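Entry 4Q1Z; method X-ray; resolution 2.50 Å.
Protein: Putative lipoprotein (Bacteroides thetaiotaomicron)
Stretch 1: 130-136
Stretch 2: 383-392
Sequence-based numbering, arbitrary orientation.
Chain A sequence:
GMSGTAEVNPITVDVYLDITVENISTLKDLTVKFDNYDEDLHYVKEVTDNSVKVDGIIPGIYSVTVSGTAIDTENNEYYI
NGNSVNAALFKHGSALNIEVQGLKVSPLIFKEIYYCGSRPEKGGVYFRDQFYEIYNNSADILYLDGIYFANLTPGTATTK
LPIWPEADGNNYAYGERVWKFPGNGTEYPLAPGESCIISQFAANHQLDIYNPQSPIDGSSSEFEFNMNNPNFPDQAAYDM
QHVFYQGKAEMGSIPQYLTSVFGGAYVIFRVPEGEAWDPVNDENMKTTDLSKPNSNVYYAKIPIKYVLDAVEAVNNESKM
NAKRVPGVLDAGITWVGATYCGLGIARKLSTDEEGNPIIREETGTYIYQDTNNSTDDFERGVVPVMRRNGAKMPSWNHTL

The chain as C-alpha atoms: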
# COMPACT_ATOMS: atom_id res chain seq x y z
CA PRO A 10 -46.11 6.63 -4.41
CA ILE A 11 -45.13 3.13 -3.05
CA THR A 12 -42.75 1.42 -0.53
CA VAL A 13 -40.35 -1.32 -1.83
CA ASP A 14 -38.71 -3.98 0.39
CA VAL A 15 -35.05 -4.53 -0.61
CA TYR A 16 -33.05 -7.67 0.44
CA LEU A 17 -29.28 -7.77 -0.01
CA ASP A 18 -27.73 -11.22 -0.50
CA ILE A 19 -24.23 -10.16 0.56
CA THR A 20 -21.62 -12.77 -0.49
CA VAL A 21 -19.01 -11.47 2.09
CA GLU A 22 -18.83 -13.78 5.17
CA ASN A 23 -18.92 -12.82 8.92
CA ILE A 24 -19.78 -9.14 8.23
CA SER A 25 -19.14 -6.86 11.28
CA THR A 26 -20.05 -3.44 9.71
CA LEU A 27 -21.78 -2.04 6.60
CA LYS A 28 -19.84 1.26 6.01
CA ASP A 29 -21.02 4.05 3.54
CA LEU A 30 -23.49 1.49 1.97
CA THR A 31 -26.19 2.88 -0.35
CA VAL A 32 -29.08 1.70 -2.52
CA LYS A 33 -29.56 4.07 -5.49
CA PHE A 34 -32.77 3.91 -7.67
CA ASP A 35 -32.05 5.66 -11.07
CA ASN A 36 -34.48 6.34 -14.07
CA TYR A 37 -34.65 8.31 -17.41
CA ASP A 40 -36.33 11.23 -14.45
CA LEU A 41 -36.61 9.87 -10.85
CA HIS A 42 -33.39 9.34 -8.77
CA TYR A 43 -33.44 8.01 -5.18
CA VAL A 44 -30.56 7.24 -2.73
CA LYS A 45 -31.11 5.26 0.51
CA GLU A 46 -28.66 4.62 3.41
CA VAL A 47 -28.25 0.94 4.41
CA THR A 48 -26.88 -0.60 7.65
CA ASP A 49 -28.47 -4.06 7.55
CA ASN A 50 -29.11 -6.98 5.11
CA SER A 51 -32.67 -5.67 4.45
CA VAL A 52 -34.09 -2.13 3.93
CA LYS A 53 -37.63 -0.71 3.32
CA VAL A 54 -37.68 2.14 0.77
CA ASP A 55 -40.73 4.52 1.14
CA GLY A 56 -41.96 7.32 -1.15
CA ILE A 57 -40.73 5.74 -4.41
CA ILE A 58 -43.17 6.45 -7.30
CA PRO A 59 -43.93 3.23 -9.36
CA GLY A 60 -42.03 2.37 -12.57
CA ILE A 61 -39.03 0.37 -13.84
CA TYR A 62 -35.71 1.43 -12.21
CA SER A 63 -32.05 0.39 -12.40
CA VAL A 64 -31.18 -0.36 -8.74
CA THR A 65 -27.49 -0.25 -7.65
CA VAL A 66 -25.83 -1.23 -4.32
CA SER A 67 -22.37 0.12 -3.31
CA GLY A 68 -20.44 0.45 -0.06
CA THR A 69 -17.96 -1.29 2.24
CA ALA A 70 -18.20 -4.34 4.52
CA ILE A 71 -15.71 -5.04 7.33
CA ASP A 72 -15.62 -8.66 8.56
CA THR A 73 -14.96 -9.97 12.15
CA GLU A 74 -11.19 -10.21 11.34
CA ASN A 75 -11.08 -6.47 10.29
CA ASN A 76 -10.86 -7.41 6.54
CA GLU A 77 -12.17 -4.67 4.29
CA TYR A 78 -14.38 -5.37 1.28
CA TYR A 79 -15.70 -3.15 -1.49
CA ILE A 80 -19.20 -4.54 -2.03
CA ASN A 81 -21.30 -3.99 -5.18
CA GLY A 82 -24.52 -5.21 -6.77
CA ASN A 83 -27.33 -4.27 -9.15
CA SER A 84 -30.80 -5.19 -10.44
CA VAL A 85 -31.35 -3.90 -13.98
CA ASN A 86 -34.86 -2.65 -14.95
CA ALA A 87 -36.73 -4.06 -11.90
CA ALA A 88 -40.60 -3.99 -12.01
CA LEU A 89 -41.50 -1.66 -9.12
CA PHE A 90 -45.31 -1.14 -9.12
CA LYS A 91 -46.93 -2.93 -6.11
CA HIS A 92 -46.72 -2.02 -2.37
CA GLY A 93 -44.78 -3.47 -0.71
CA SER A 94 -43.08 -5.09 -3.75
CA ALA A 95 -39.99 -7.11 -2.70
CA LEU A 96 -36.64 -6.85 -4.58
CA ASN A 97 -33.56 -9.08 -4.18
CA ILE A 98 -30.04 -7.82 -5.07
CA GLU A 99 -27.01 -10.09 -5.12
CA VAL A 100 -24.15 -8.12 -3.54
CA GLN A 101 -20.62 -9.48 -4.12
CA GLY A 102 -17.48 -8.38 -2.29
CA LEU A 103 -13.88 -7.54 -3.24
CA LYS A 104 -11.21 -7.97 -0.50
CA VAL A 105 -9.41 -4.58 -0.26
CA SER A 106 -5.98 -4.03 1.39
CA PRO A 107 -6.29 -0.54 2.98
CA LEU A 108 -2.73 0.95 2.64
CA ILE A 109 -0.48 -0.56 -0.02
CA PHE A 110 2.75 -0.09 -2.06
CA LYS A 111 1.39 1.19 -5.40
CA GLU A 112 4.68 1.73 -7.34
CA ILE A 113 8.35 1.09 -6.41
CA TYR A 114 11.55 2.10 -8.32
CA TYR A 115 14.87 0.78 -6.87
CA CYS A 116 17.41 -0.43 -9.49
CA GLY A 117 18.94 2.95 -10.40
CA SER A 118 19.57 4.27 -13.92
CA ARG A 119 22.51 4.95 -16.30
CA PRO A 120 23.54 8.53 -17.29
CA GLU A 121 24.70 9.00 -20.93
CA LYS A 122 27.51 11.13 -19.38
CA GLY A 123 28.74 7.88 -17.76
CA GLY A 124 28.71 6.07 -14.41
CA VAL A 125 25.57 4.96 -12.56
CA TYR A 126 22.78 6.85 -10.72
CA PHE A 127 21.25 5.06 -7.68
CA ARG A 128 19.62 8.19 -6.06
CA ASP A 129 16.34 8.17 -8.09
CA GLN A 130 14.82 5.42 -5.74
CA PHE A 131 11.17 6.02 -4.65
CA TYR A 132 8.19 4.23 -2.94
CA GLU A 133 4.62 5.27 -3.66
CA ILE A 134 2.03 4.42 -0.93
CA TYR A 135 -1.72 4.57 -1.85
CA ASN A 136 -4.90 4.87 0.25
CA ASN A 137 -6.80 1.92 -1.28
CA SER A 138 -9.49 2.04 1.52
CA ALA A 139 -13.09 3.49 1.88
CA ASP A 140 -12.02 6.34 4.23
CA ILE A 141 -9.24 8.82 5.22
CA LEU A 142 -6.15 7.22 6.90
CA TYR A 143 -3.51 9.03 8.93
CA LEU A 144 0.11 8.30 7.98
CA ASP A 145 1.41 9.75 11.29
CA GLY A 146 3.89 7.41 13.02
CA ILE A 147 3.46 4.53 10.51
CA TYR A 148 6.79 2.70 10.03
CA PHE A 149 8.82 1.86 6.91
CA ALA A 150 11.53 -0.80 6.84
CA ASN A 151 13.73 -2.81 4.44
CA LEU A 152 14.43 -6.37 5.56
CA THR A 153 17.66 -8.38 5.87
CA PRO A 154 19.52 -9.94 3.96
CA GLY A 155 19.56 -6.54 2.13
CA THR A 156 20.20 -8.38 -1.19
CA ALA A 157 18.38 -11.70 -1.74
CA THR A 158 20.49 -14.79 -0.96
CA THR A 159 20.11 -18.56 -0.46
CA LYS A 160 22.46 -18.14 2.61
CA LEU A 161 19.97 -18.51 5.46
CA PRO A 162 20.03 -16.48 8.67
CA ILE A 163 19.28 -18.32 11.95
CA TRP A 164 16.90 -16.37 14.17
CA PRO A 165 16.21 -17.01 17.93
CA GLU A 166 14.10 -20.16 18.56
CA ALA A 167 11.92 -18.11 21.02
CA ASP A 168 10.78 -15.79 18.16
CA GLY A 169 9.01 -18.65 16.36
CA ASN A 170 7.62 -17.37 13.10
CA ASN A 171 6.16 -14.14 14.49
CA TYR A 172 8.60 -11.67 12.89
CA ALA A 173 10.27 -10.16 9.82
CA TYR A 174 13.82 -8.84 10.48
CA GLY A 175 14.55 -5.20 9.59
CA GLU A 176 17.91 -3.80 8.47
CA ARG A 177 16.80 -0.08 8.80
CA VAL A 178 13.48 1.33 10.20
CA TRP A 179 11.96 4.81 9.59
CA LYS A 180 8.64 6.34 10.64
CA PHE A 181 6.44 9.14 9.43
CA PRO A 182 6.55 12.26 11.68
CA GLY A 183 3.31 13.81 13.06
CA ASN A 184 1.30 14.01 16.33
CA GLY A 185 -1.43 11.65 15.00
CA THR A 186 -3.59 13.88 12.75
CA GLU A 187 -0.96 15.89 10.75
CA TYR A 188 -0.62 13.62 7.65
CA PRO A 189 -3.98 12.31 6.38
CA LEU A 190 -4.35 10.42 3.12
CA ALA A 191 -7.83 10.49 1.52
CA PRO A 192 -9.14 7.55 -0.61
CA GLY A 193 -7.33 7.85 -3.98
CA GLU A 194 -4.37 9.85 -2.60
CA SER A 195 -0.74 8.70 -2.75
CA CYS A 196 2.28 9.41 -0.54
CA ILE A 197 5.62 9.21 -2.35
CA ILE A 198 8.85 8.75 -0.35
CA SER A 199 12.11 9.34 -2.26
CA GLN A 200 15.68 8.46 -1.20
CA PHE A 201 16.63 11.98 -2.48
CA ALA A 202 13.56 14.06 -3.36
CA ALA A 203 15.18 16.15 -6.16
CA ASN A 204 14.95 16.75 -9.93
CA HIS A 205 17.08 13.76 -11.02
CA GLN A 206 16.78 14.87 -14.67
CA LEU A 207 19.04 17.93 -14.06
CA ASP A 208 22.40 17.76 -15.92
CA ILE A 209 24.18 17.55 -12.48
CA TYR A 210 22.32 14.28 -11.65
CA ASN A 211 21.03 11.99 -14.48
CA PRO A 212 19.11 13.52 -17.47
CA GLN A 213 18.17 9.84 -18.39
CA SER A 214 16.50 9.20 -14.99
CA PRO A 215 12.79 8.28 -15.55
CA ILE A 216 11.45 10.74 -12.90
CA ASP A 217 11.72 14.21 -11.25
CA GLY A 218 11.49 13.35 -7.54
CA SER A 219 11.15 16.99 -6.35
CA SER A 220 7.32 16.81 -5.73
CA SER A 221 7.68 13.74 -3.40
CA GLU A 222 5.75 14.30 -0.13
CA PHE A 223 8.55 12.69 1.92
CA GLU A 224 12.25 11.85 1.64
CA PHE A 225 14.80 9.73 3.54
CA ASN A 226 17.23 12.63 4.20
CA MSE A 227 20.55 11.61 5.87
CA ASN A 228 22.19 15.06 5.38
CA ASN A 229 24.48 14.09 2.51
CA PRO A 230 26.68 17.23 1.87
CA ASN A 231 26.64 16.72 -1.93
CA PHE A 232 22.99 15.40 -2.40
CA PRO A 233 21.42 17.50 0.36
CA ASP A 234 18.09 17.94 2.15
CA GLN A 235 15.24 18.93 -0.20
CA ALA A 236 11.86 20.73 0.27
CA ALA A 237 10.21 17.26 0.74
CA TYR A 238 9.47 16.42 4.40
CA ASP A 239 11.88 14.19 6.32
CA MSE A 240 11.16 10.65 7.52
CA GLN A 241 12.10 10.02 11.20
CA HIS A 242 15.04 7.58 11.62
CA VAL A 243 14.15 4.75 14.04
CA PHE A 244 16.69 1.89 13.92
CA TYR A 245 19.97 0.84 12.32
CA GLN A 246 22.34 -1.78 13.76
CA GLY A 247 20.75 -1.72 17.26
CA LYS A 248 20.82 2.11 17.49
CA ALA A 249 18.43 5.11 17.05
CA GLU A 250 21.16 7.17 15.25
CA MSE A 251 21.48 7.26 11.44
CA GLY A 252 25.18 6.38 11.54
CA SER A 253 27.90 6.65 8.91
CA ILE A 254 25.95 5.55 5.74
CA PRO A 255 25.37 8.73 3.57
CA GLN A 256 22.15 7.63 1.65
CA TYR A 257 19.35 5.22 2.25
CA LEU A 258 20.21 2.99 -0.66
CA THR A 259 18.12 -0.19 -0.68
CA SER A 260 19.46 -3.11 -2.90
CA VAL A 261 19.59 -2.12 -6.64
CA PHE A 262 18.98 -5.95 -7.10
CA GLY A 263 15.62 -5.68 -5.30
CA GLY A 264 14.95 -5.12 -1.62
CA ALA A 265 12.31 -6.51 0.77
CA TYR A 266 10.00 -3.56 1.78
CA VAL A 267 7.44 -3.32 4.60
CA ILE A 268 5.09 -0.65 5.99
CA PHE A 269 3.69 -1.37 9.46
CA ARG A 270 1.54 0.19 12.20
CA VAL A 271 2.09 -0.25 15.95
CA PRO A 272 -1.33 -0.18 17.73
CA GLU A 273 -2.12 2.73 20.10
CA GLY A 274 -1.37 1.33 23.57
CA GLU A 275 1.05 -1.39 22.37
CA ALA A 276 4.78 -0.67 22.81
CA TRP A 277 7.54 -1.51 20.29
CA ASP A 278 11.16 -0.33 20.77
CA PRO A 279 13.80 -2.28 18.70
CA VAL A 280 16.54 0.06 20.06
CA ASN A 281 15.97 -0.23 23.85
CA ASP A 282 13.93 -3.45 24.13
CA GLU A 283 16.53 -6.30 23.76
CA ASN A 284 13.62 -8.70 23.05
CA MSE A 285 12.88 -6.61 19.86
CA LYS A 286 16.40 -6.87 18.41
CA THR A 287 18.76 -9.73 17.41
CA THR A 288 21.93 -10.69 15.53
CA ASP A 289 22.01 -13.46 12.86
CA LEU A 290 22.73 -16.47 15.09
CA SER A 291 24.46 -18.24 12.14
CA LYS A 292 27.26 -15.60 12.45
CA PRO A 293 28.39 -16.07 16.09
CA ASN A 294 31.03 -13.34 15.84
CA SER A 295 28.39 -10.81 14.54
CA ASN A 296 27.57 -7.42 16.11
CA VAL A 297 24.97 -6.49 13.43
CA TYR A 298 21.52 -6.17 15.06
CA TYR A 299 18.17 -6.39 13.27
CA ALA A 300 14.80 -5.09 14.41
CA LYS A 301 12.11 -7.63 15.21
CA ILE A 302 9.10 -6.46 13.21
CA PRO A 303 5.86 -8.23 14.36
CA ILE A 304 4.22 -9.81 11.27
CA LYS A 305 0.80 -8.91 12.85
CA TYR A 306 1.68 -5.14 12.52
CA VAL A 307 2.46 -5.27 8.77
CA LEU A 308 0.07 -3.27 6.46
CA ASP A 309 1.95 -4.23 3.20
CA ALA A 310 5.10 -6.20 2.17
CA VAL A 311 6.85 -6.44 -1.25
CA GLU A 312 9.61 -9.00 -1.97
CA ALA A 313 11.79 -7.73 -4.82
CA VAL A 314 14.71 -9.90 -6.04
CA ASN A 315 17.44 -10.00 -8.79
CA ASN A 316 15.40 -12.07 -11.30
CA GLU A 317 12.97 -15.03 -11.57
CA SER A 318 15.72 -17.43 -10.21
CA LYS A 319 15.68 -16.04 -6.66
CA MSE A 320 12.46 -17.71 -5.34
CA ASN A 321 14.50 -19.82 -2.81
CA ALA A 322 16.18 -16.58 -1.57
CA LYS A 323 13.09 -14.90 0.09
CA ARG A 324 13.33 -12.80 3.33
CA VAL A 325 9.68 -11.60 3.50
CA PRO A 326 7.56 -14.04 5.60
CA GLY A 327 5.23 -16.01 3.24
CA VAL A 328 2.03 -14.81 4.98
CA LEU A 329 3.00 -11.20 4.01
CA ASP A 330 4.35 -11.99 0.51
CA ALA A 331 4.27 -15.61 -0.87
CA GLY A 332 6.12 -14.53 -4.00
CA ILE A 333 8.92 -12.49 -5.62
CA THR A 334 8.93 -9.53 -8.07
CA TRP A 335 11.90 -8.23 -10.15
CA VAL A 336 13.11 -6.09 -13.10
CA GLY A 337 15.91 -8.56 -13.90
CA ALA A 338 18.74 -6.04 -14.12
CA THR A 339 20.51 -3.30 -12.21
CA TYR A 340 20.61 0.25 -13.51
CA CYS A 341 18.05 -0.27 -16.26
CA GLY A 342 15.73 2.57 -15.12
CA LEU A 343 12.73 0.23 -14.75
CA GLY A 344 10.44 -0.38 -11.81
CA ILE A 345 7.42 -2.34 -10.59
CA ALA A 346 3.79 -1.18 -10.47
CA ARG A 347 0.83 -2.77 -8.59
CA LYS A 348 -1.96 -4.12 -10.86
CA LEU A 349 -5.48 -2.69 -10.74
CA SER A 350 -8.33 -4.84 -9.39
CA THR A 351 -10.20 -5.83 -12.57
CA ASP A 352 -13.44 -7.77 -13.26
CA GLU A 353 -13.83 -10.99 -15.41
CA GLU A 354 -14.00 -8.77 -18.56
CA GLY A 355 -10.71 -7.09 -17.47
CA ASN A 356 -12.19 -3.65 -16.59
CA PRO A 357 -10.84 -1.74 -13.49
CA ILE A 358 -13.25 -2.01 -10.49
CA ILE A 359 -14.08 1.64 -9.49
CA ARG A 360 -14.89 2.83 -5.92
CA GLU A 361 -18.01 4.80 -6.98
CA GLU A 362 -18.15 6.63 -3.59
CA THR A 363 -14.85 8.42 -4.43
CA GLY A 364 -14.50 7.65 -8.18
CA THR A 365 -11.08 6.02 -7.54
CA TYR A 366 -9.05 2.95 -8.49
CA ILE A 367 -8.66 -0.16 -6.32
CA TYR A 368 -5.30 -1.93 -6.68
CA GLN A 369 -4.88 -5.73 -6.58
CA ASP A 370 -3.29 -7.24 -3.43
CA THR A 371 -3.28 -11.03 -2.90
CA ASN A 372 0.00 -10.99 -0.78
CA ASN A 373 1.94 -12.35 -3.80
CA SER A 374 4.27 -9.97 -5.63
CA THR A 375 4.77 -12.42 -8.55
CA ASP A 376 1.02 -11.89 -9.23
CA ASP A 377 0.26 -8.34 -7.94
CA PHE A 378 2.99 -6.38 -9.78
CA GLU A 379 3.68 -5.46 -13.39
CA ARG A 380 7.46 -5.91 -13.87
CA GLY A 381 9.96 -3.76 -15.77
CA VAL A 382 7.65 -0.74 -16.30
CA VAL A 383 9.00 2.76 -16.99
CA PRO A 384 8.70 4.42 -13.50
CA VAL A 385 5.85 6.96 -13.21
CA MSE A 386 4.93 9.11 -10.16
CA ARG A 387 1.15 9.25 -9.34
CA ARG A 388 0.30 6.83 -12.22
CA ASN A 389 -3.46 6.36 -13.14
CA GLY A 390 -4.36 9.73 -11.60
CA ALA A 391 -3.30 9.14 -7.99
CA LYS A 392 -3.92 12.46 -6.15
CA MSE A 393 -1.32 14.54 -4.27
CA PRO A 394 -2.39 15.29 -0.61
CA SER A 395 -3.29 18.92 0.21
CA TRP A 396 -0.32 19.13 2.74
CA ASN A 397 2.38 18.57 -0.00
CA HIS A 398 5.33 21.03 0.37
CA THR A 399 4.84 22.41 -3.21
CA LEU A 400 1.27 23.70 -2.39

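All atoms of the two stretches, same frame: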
# COMPACT_ATOMS: atom_id res chain seq x y z
N GLN A 130 15.69 6.36 -6.47
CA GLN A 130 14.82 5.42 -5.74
C GLN A 130 13.59 6.11 -5.11
O GLN A 130 13.73 7.17 -4.49
CB GLN A 130 15.60 4.69 -4.62
CG GLN A 130 16.69 3.76 -5.11
CD GLN A 130 17.25 2.87 -4.01
OE1 GLN A 130 17.48 3.29 -2.86
NE2 GLN A 130 17.55 1.62 -4.36
N PHE A 131 12.40 5.51 -5.24
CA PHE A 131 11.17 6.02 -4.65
C PHE A 131 10.17 4.86 -4.40
O PHE A 131 10.26 3.80 -5.03
CB PHE A 131 10.53 7.17 -5.47
CG PHE A 131 9.71 6.77 -6.67
CD1 PHE A 131 8.34 6.52 -6.55
CD2 PHE A 131 10.30 6.63 -7.92
CE1 PHE A 131 7.58 6.14 -7.67
CE2 PHE A 131 9.54 6.27 -9.04
CZ PHE A 131 8.18 6.05 -8.91
N TYR A 132 9.23 5.11 -3.47
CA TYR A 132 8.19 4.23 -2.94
C TYR A 132 6.91 5.01 -2.89
O TYR A 132 6.87 6.03 -2.21
CB TYR A 132 8.57 3.75 -1.50
CG TYR A 132 10.01 3.27 -1.39
CD1 TYR A 132 11.03 4.16 -1.08
CD2 TYR A 132 10.35 1.96 -1.68
CE1 TYR A 132 12.36 3.75 -1.04
CE2 TYR A 132 11.68 1.54 -1.66
CZ TYR A 132 12.68 2.43 -1.32
OH TYR A 132 13.99 2.02 -1.26
N GLU A 133 5.90 4.59 -3.64
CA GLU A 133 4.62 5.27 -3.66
C GLU A 133 3.59 4.39 -2.96
O GLU A 133 3.37 3.26 -3.34
CB GLU A 133 4.22 5.64 -5.08
CG GLU A 133 2.89 6.37 -5.18
CD GLU A 133 2.51 6.89 -6.55
OE1 GLU A 133 3.41 7.11 -7.39
OE2 GLU A 133 1.29 7.07 -6.79
N ILE A 134 3.02 4.94 -1.88
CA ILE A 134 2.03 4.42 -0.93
C ILE A 134 0.67 4.99 -1.33
O ILE A 134 0.60 6.18 -1.61
CB ILE A 134 2.53 4.87 0.49
CG1 ILE A 134 3.70 4.03 0.95
CG2 ILE A 134 1.46 4.99 1.56
CD1 ILE A 134 3.50 2.56 0.66
N TYR A 135 -0.38 4.16 -1.41
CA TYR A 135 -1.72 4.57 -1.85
C TYR A 135 -2.80 4.21 -0.82
O TYR A 135 -2.79 3.11 -0.26
CB TYR A 135 -2.04 3.90 -3.21
CG TYR A 135 -3.37 4.22 -3.87
CD1 TYR A 135 -3.55 5.38 -4.61
CD2 TYR A 135 -4.41 3.28 -3.87
CE1 TYR A 135 -4.75 5.65 -5.27
CE2 TYR A 135 -5.62 3.55 -4.52
CZ TYR A 135 -5.78 4.73 -5.23
OH TYR A 135 -6.97 4.99 -5.89
N ASN A 136 -3.75 5.14 -0.61
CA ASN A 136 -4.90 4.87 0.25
C ASN A 136 -5.92 4.16 -0.63
O ASN A 136 -6.59 4.80 -1.46
CB ASN A 136 -5.46 6.13 0.89
CG ASN A 136 -6.64 5.89 1.82
OD1 ASN A 136 -7.23 4.81 1.87
ND2 ASN A 136 -7.01 6.91 2.58
N VAL A 383 8.26 1.51 -17.09
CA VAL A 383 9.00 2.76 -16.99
C VAL A 383 8.43 3.46 -15.76
O VAL A 383 7.20 3.66 -15.73
CB VAL A 383 8.94 3.64 -18.27
CG1 VAL A 383 9.57 5.01 -18.01
CG2 VAL A 383 9.64 2.94 -19.44
N PRO A 384 9.26 3.80 -14.72
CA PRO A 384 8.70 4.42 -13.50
C PRO A 384 7.92 5.69 -13.78
O PRO A 384 8.32 6.49 -14.63
CB PRO A 384 9.94 4.70 -12.65
CG PRO A 384 10.89 3.66 -13.10
CD PRO A 384 10.71 3.61 -14.57
N VAL A 385 6.75 5.80 -13.13
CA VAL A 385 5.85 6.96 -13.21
C VAL A 385 5.42 7.31 -11.79
O VAL A 385 5.12 6.41 -11.01
CB VAL A 385 4.63 6.72 -14.15
CG1 VAL A 385 3.60 7.85 -14.03
CG2 VAL A 385 5.06 6.57 -15.61
N MSE A 386 5.41 8.62 -11.46
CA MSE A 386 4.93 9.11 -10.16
C MSE A 386 3.46 9.53 -10.28
O MSE A 386 3.12 10.31 -11.18
CB MSE A 386 5.79 10.26 -9.66
CG MSE A 386 6.98 9.80 -8.85
SE MSE A 386 8.25 11.23 -8.72
CE MSE A 386 7.44 12.41 -7.43
N ARG A 387 2.60 8.99 -9.38
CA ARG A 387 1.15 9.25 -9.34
C ARG A 387 0.49 8.73 -10.65
O ARG A 387 -0.33 9.41 -11.27
CB ARG A 387 0.85 10.74 -9.06
CG ARG A 387 1.28 11.19 -7.66
CD ARG A 387 1.12 12.68 -7.45
NE ARG A 387 1.91 13.13 -6.30
CZ ARG A 387 3.06 13.79 -6.38
NH1 ARG A 387 3.55 14.15 -7.56
NH2 ARG A 387 3.72 14.13 -5.27
N ARG A 388 0.85 7.50 -11.04
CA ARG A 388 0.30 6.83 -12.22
C ARG A 388 -1.21 6.58 -12.01
O ARG A 388 -1.63 6.44 -10.86
CB ARG A 388 1.04 5.50 -12.48
CG ARG A 388 0.77 4.87 -13.85
CD ARG A 388 1.16 3.41 -13.93
NE ARG A 388 2.59 3.22 -13.69
CZ ARG A 388 3.53 3.22 -14.64
NH1 ARG A 388 3.20 3.40 -15.92
NH2 ARG A 388 4.80 3.03 -14.32
N ASN A 389 -1.99 6.56 -13.11
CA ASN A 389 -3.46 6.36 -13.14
C ASN A 389 -4.18 7.36 -12.25
O ASN A 389 -5.08 6.97 -11.49
CB ASN A 389 -3.88 4.92 -12.75
CG ASN A 389 -3.04 3.81 -13.29
OD1 ASN A 389 -2.67 3.78 -14.47
ND2 ASN A 389 -2.77 2.82 -12.45
N GLY A 390 -3.77 8.62 -12.33
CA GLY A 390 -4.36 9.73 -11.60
C GLY A 390 -4.41 9.64 -10.09
O GLY A 390 -5.40 10.06 -9.49
N ALA A 391 -3.36 9.13 -9.45
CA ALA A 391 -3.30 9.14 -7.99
C ALA A 391 -3.16 10.62 -7.55
O ALA A 391 -2.46 11.39 -8.22
CB ALA A 391 -2.14 8.30 -7.51
N LYS A 392 -3.91 11.05 -6.54
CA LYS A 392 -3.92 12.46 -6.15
C LYS A 392 -2.88 12.81 -5.08
O LYS A 392 -2.60 12.03 -4.16
CB LYS A 392 -5.33 12.89 -5.68
O HOH W 1 2.61 5.55 -9.59

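How does a strand grip a segment that has no regular secondary structure of its own? Residues 131-136 form a strand, and its alternation sends the side chains of F131 and E133 toward the 383-392 segment, while Y132 and I134 lie out of reach. F131 and E133 account for most of the strand's share of a small contact, which buries 285 Å² in all.

What does the F131 ring touch? M386, a selenomethionine, lies over one face: its CG is 3.9 Å from F131 CE1 and 4.1 Å from the ring centroid, close to the ring normal, a CH-pi arrangement. Around the ring's edge, P384 CB approaches F131 CE2 at 4.0 Å and the carbonyl oxygen V385 O lies 3.7 Å from F131 CZ. One aromatic side chain thus meets three consecutive residues.

Why does E133 reach so far into the loop? Its chi1 and chi2 are both t, so the chain is extended and carries the carboxylate to the backbone. There R387 N donates a hydrogen bond to E133 OE1 at 2.9 Å, nearly linear at 171°. The charged group therefore meets a main-chain amide, while the CA-to-CB bond of R387 points away from the strand. A water extends the link, donating to E133 OE1 at 2.8 Å and accepting from R388 N at 3.0 Å, so two successive amides of the loop are tied to one carboxylate oxygen, the second through the water.

How does A391 close the other end? Its CB points toward the strand and packs 3.7 Å from E133 OE2 and 4.3 Å from Y135 CE1. The CA-to-CB bond of Y135 points sideways, but the end of its side chain comes nearer, bringing the ring obliquely against that methyl group.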